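Local coordinates for tumor necrosis factor ligand superfamily member 9 (Mus musculus, PDB 6MKB), which is a cytokine of the tumor necrosis factor family that binds the receptor TNFRSF9 (4-1BB) and induces proliferation of activated T cells, at residues L68-V79 with L139-E150. Residues are numbered along the deposited sequence; the frame is centred on the assembly and turned at random.
With NA (sodium ion), chain O; NAG (2-acetamido-2-deoxy-beta-D-glucopyranose), chain F; SO4 (sulfate ion), chain N.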
loop_
_atom_site.group_PDB
_atom_site.type_symbol
_atom_site.label_atom_id
_atom_site.label_comp_id
_atom_site.label_asym_id
_atom_site.label_seq_id
_atom_site.Cartn_x
_atom_site.Cartn_y
_atom_site.Cartn_z
ATOM N N LEU B 68 11.228 -6.263 4.620
ATOM C CA LEU B 68 12.143 -7.384 4.822
ATOM C C LEU B 68 13.540 -6.918 4.682
ATOM O O LEU B 68 13.927 -6.501 3.587
ATOM C CB LEU B 68 11.910 -8.495 3.778
ATOM C CG LEU B 68 10.897 -9.562 3.987
ATOM C CD1 LEU B 68 11.065 -10.587 2.893
ATOM C CD2 LEU B 68 11.046 -10.222 5.346
ATOM N N SER B 69 14.317 -7.026 5.743
ATOM C CA SER B 69 15.717 -6.616 5.737
ATOM C C SER B 69 16.631 -7.823 5.579
ATOM O O SER B 69 16.508 -8.771 6.363
ATOM C CB SER B 69 16.055 -5.863 7.015
ATOM O OG SER B 69 15.337 -4.643 7.081
ATOM N N PRO B 70 17.576 -7.797 4.599
ATOM C CA PRO B 70 18.522 -8.924 4.463
ATOM C C PRO B 70 19.529 -8.917 5.588
ATOM O O PRO B 70 19.921 -7.838 6.038
ATOM C CB PRO B 70 19.190 -8.675 3.105
ATOM C CG PRO B 70 19.084 -7.209 2.881
ATOM C CD PRO B 70 17.845 -6.735 3.596
ATOM N N THR B 71 19.930 -10.104 6.066
ATOM C CA THR B 71 20.905 -10.213 7.158
ATOM C C THR B 71 22.323 -10.446 6.618
ATOM O O THR B 71 22.506 -10.639 5.407
ATOM C CB THR B 71 20.517 -11.322 8.124
ATOM O OG1 THR B 71 20.593 -12.567 7.439
ATOM C CG2 THR B 71 19.163 -11.104 8.767
ATOM N N PHE B 72 23.315 -10.467 7.518
ATOM C CA PHE B 72 24.719 -10.725 7.191
ATOM C C PHE B 72 24.885 -12.005 6.354
ATOM O O PHE B 72 25.674 -11.997 5.402
ATOM C CB PHE B 72 25.562 -10.831 8.478
ATOM C CG PHE B 72 27.037 -11.010 8.218
ATOM C CD1 PHE B 72 27.860 -9.910 7.976
ATOM C CD2 PHE B 72 27.608 -12.278 8.192
ATOM C CE1 PHE B 72 29.219 -10.076 7.711
ATOM C CE2 PHE B 72 28.953 -12.442 7.886
ATOM C CZ PHE B 72 29.750 -11.338 7.655
ATOM N N THR B 73 24.169 -13.102 6.713
ATOM C CA THR B 73 24.279 -14.409 6.047
ATOM C C THR B 73 23.618 -14.438 4.666
ATOM O O THR B 73 23.800 -15.426 3.933
ATOM C CB THR B 73 23.678 -15.511 6.932
ATOM O OG1 THR B 73 22.328 -15.173 7.264
ATOM C CG2 THR B 73 24.498 -15.771 8.193
ATOM N N ASN B 74 22.828 -13.387 4.319
ATOM C CA ASN B 74 22.123 -13.313 3.039
ATOM C C ASN B 74 23.083 -12.967 1.894
ATOM O O ASN B 74 23.648 -11.879 1.891
ATOM C CB ASN B 74 20.993 -12.281 3.109
ATOM C CG ASN B 74 19.969 -12.386 1.993
ATOM O OD1 ASN B 74 20.250 -12.782 0.858
ATOM N ND2 ASN B 74 18.740 -12.031 2.291
ATOM N N THR B 75 23.230 -13.856 0.900
ATOM C CA THR B 75 24.105 -13.583 -0.252
ATOM C C THR B 75 23.263 -13.201 -1.522
ATOM O O THR B 75 23.807 -12.989 -2.603
ATOM C CB THR B 75 25.106 -14.719 -0.483
ATOM O OG1 THR B 75 24.512 -15.971 -0.153
ATOM C CG2 THR B 75 26.315 -14.553 0.359
ATOM N N GLY B 76 21.957 -13.082 -1.334
ATOM C CA GLY B 76 20.999 -12.603 -2.317
ATOM C C GLY B 76 20.459 -13.504 -3.402
ATOM O O GLY B 76 19.391 -13.190 -3.949
ATOM N N HIS B 77 21.186 -14.594 -3.774
ATOM C CA HIS B 77 20.760 -15.348 -4.958
ATOM C C HIS B 77 20.638 -16.882 -4.813
ATOM O O HIS B 77 20.540 -17.562 -5.826
ATOM C CB HIS B 77 21.721 -15.017 -6.091
ATOM C CG HIS B 77 21.869 -13.537 -6.305
ATOM N ND1 HIS B 77 20.912 -12.801 -6.987
ATOM C CD2 HIS B 77 22.859 -12.702 -5.915
ATOM C CE1 HIS B 77 21.353 -11.554 -6.997
ATOM N NE2 HIS B 77 22.526 -11.448 -6.379
ATOM N N LYS B 78 20.536 -17.411 -3.592
ATOM C CA LYS B 78 20.377 -18.853 -3.339
ATOM C C LYS B 78 19.025 -19.156 -2.665
ATOM O O LYS B 78 18.324 -20.080 -3.075
ATOM C CB LYS B 78 21.530 -19.393 -2.460
ATOM C CG LYS B 78 22.787 -19.701 -3.242
ATOM C CD LYS B 78 23.971 -19.946 -2.324
ATOM C CE LYS B 78 25.207 -20.255 -3.133
ATOM N NZ LYS B 78 26.293 -20.829 -2.300
ATOM N N VAL B 79 18.691 -18.398 -1.609
ATOM C CA VAL B 79 17.474 -18.582 -0.838
ATOM C C VAL B 79 16.264 -18.061 -1.617
ATOM O O VAL B 79 16.160 -16.869 -1.895
ATOM C CB VAL B 79 17.580 -17.941 0.565
ATOM C CG1 VAL B 79 16.248 -17.994 1.295
ATOM C CG2 VAL B 79 18.660 -18.632 1.382
ATOM N N LEU B 139 11.100 -20.796 2.938
ATOM C CA LEU B 139 12.397 -20.448 2.369
ATOM C C LEU B 139 13.266 -21.676 2.248
ATOM O O LEU B 139 13.297 -22.501 3.167
ATOM C CB LEU B 139 13.107 -19.346 3.199
ATOM C CG LEU B 139 12.379 -17.987 3.286
ATOM C CD1 LEU B 139 12.926 -17.129 4.425
ATOM C CD2 LEU B 139 12.370 -17.253 1.940
ATOM N N HIS B 140 13.952 -21.812 1.097
ATOM C CA HIS B 140 14.838 -22.948 0.785
ATOM C C HIS B 140 15.935 -22.533 -0.222
ATOM O O HIS B 140 15.794 -21.494 -0.870
ATOM C CB HIS B 140 13.998 -24.114 0.224
ATOM C CG HIS B 140 13.306 -23.783 -1.062
ATOM N ND1 HIS B 140 13.847 -24.140 -2.286
ATOM C CD2 HIS B 140 12.166 -23.090 -1.275
ATOM C CE1 HIS B 140 13.002 -23.690 -3.196
ATOM N NE2 HIS B 140 11.981 -23.044 -2.636
ATOM N N GLY B 141 16.976 -23.359 -0.362
ATOM C CA GLY B 141 18.082 -23.092 -1.282
ATOM C C GLY B 141 19.444 -23.021 -0.624
ATOM O O GLY B 141 20.463 -23.168 -1.301
ATOM N N ALA B 142 19.466 -22.785 0.699
ATOM C CA ALA B 142 20.666 -22.713 1.533
ATOM C C ALA B 142 20.361 -23.178 2.962
ATOM O O ALA B 142 19.202 -23.132 3.392
ATOM C CB ALA B 142 21.212 -21.288 1.556
ATOM N N GLN B 143 21.406 -23.655 3.680
ATOM C CA GLN B 143 21.313 -24.064 5.083
ATOM C C GLN B 143 21.013 -22.830 5.914
ATOM O O GLN B 143 21.659 -21.799 5.736
ATOM C CB GLN B 143 22.592 -24.726 5.605
ATOM C CG GLN B 143 22.818 -26.153 5.129
ATOM C CD GLN B 143 23.500 -26.949 6.209
ATOM O OE1 GLN B 143 22.870 -27.749 6.907
ATOM N NE2 GLN B 143 24.794 -26.723 6.400
ATOM N N ASP B 144 19.991 -22.918 6.754
ATOM C CA ASP B 144 19.471 -21.870 7.654
ATOM C C ASP B 144 18.911 -20.645 6.878
ATOM O O ASP B 144 19.172 -19.484 7.231
ATOM C CB ASP B 144 20.500 -21.416 8.722
ATOM C CG ASP B 144 20.929 -22.525 9.660
ATOM O OD1 ASP B 144 20.143 -22.864 10.574
ATOM O OD2 ASP B 144 22.055 -23.054 9.488
ATOM N N ALA B 145 18.103 -20.937 5.834
ATOM C CA ALA B 145 17.494 -19.974 4.916
ATOM C C ALA B 145 16.632 -18.889 5.611
ATOM O O ALA B 145 16.573 -17.753 5.123
ATOM C CB ALA B 145 16.658 -20.719 3.899
ATOM N N TYR B 146 15.985 -19.230 6.740
ATOM C CA TYR B 146 15.112 -18.320 7.502
ATOM C C TYR B 146 15.914 -17.268 8.267
ATOM O O TYR B 146 15.345 -16.279 8.701
ATOM C CB TYR B 146 14.209 -19.121 8.462
ATOM C CG TYR B 146 13.227 -20.010 7.728
ATOM C CD1 TYR B 146 12.043 -19.491 7.209
ATOM C CD2 TYR B 146 13.514 -21.355 7.489
ATOM C CE1 TYR B 146 11.157 -20.292 6.486
ATOM C CE2 TYR B 146 12.639 -22.163 6.759
ATOM C CZ TYR B 146 11.463 -21.623 6.257
ATOM O OH TYR B 146 10.583 -22.399 5.543
ATOM N N ARG B 147 17.223 -17.488 8.437
ATOM C CA ARG B 147 18.129 -16.557 9.119
ATOM C C ARG B 147 18.599 -15.433 8.185
ATOM O O ARG B 147 19.178 -14.467 8.665
ATOM C CB ARG B 147 19.371 -17.293 9.675
ATOM C CG ARG B 147 19.073 -18.442 10.658
ATOM C CD ARG B 147 19.207 -18.046 12.108
ATOM N NE ARG B 147 19.288 -19.223 12.976
ATOM C CZ ARG B 147 20.417 -19.815 13.355
ATOM N NH1 ARG B 147 21.589 -19.387 12.898
ATOM N NH2 ARG B 147 20.380 -20.877 14.149
ATOM N N ASP B 148 18.342 -15.554 6.871
ATOM C CA ASP B 148 18.784 -14.629 5.845
ATOM C C ASP B 148 17.904 -13.370 5.730
ATOM O O ASP B 148 18.284 -12.434 5.039
ATOM C CB ASP B 148 18.916 -15.366 4.492
ATOM C CG ASP B 148 20.158 -16.267 4.407
ATOM O OD1 ASP B 148 20.796 -16.531 5.481
ATOM O OD2 ASP B 148 20.509 -16.694 3.274
ATOM N N TRP B 149 16.774 -13.315 6.437
ATOM C CA TRP B 149 15.890 -12.146 6.435
ATOM C C TRP B 149 15.412 -11.867 7.828
ATOM O O TRP B 149 15.316 -12.785 8.640
ATOM C CB TRP B 149 14.684 -12.335 5.503
ATOM C CG TRP B 149 15.031 -12.496 4.050
ATOM C CD1 TRP B 149 15.204 -13.664 3.378
ATOM C CD2 TRP B 149 15.253 -11.445 3.095
ATOM N NE1 TRP B 149 15.473 -13.413 2.055
ATOM C CE2 TRP B 149 15.505 -12.057 1.851
ATOM C CE3 TRP B 149 15.203 -10.037 3.159
ATOM C CZ2 TRP B 149 15.728 -11.312 0.675
ATOM C CZ3 TRP B 149 15.397 -9.297 1.997
ATOM C CH2 TRP B 149 15.658 -9.933 0.773
ATOM N N GLU B 150 15.088 -10.599 8.109
ATOM C CA GLU B 150 14.619 -10.179 9.424
ATOM C C GLU B 150 13.668 -8.992 9.314
ATOM O O GLU B 150 13.633 -8.293 8.289
ATOM C CB GLU B 150 15.822 -9.807 10.331
ATOM C CG GLU B 150 16.511 -8.504 9.936
ATOM C CD GLU B 150 17.706 -8.059 10.749
ATOM O OE1 GLU B 150 18.535 -7.306 10.195
ATOM O OE2 GLU B 150 17.822 -8.455 11.930
HETATM NA NA NA O . 12.971 -4.738 8.357
HETATM C C1 NAG F . 5.397 -22.027 7.321
HETATM C C2 NAG F . 6.454 -23.130 7.322
HETATM C C3 NAG F . 6.680 -23.608 5.887
HETATM C C4 NAG F . 5.381 -23.953 5.149
HETATM C C5 NAG F . 4.351 -22.838 5.305
HETATM C C6 NAG F . 2.986 -23.217 4.745
HETATM C C7 NAG F . 8.437 -22.937 8.803
HETATM C C8 NAG F . 9.400 -21.901 9.284
HETATM N N2 NAG F . 7.698 -22.550 7.772
HETATM O O3 NAG F . 7.585 -24.724 5.886
HETATM O O4 NAG F . 5.653 -24.159 3.760
HETATM O O5 NAG F . 4.194 -22.487 6.689
HETATM O O6 NAG F . 2.268 -21.994 4.560
HETATM O O7 NAG F . 8.387 -24.033 9.329
HETATM S S SO4 N . 23.189 -8.373 -5.112
HETATM O O1 SO4 N . 21.979 -7.736 -4.543
HETATM O O2 SO4 N . 23.474 -9.660 -4.434
HETATM O O3 SO4 N . 24.359 -7.475 -4.945
HETATM O O4 SO4 N . 22.946 -8.623 -6.554
HETATM O O HOH W 1 22.296 -16.804 1.128
#
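Asn74 and Trp149 meet with amide and indole planes 81° apart: the amide stands nearly upright on the ring, its ND2 3.3 Å from Trp149 CE2, while Leu68 CD1 lies over the opposite face. The same ND2 donates to Asp148 O (2.8 Å), a carbonyl that also accepts from Thr71 N at 3.0 Å; the two donors arrive from opposite faces of its plane, and neither sits on a lone pair. CG anti to the backbone N (chi1 -164°) puts the Asn74 amide between Asp148 O and the indole; its OD1 accepts from Gly76 N, an Asx turn.

The two bonds to Asp148 O tie connections 71-79 and 141-148 at one end of the antiparallel β-sandwich of the TNF homology domain, where pairing of strands 58-70 and 149-166 runs out through Ser69-Glu150, hydrogen-bonded, and Pro70-Trp149, non-hydrogen-bonded. Beyond them, the type I turn from Thr71 to Asn74 sets two hydroxyls against 3-10 segment 145-147 and the residue following it: Thr71 OG1 donates in the carbonyl plane to Arg147 O (2.7 Å), and Thr73 OG1 reaches Asp148 OD1 (2.7 Å) from 40° above the carboxylate plane. Asp148 OD2 accepts from a water hydrogen-bonded to Thr75 OG1. Ala145 CB touches both Val79 methyls; CG1 also meets Leu139 CB (3.9 Å), CG2 Ala142 CB (3.7 Å).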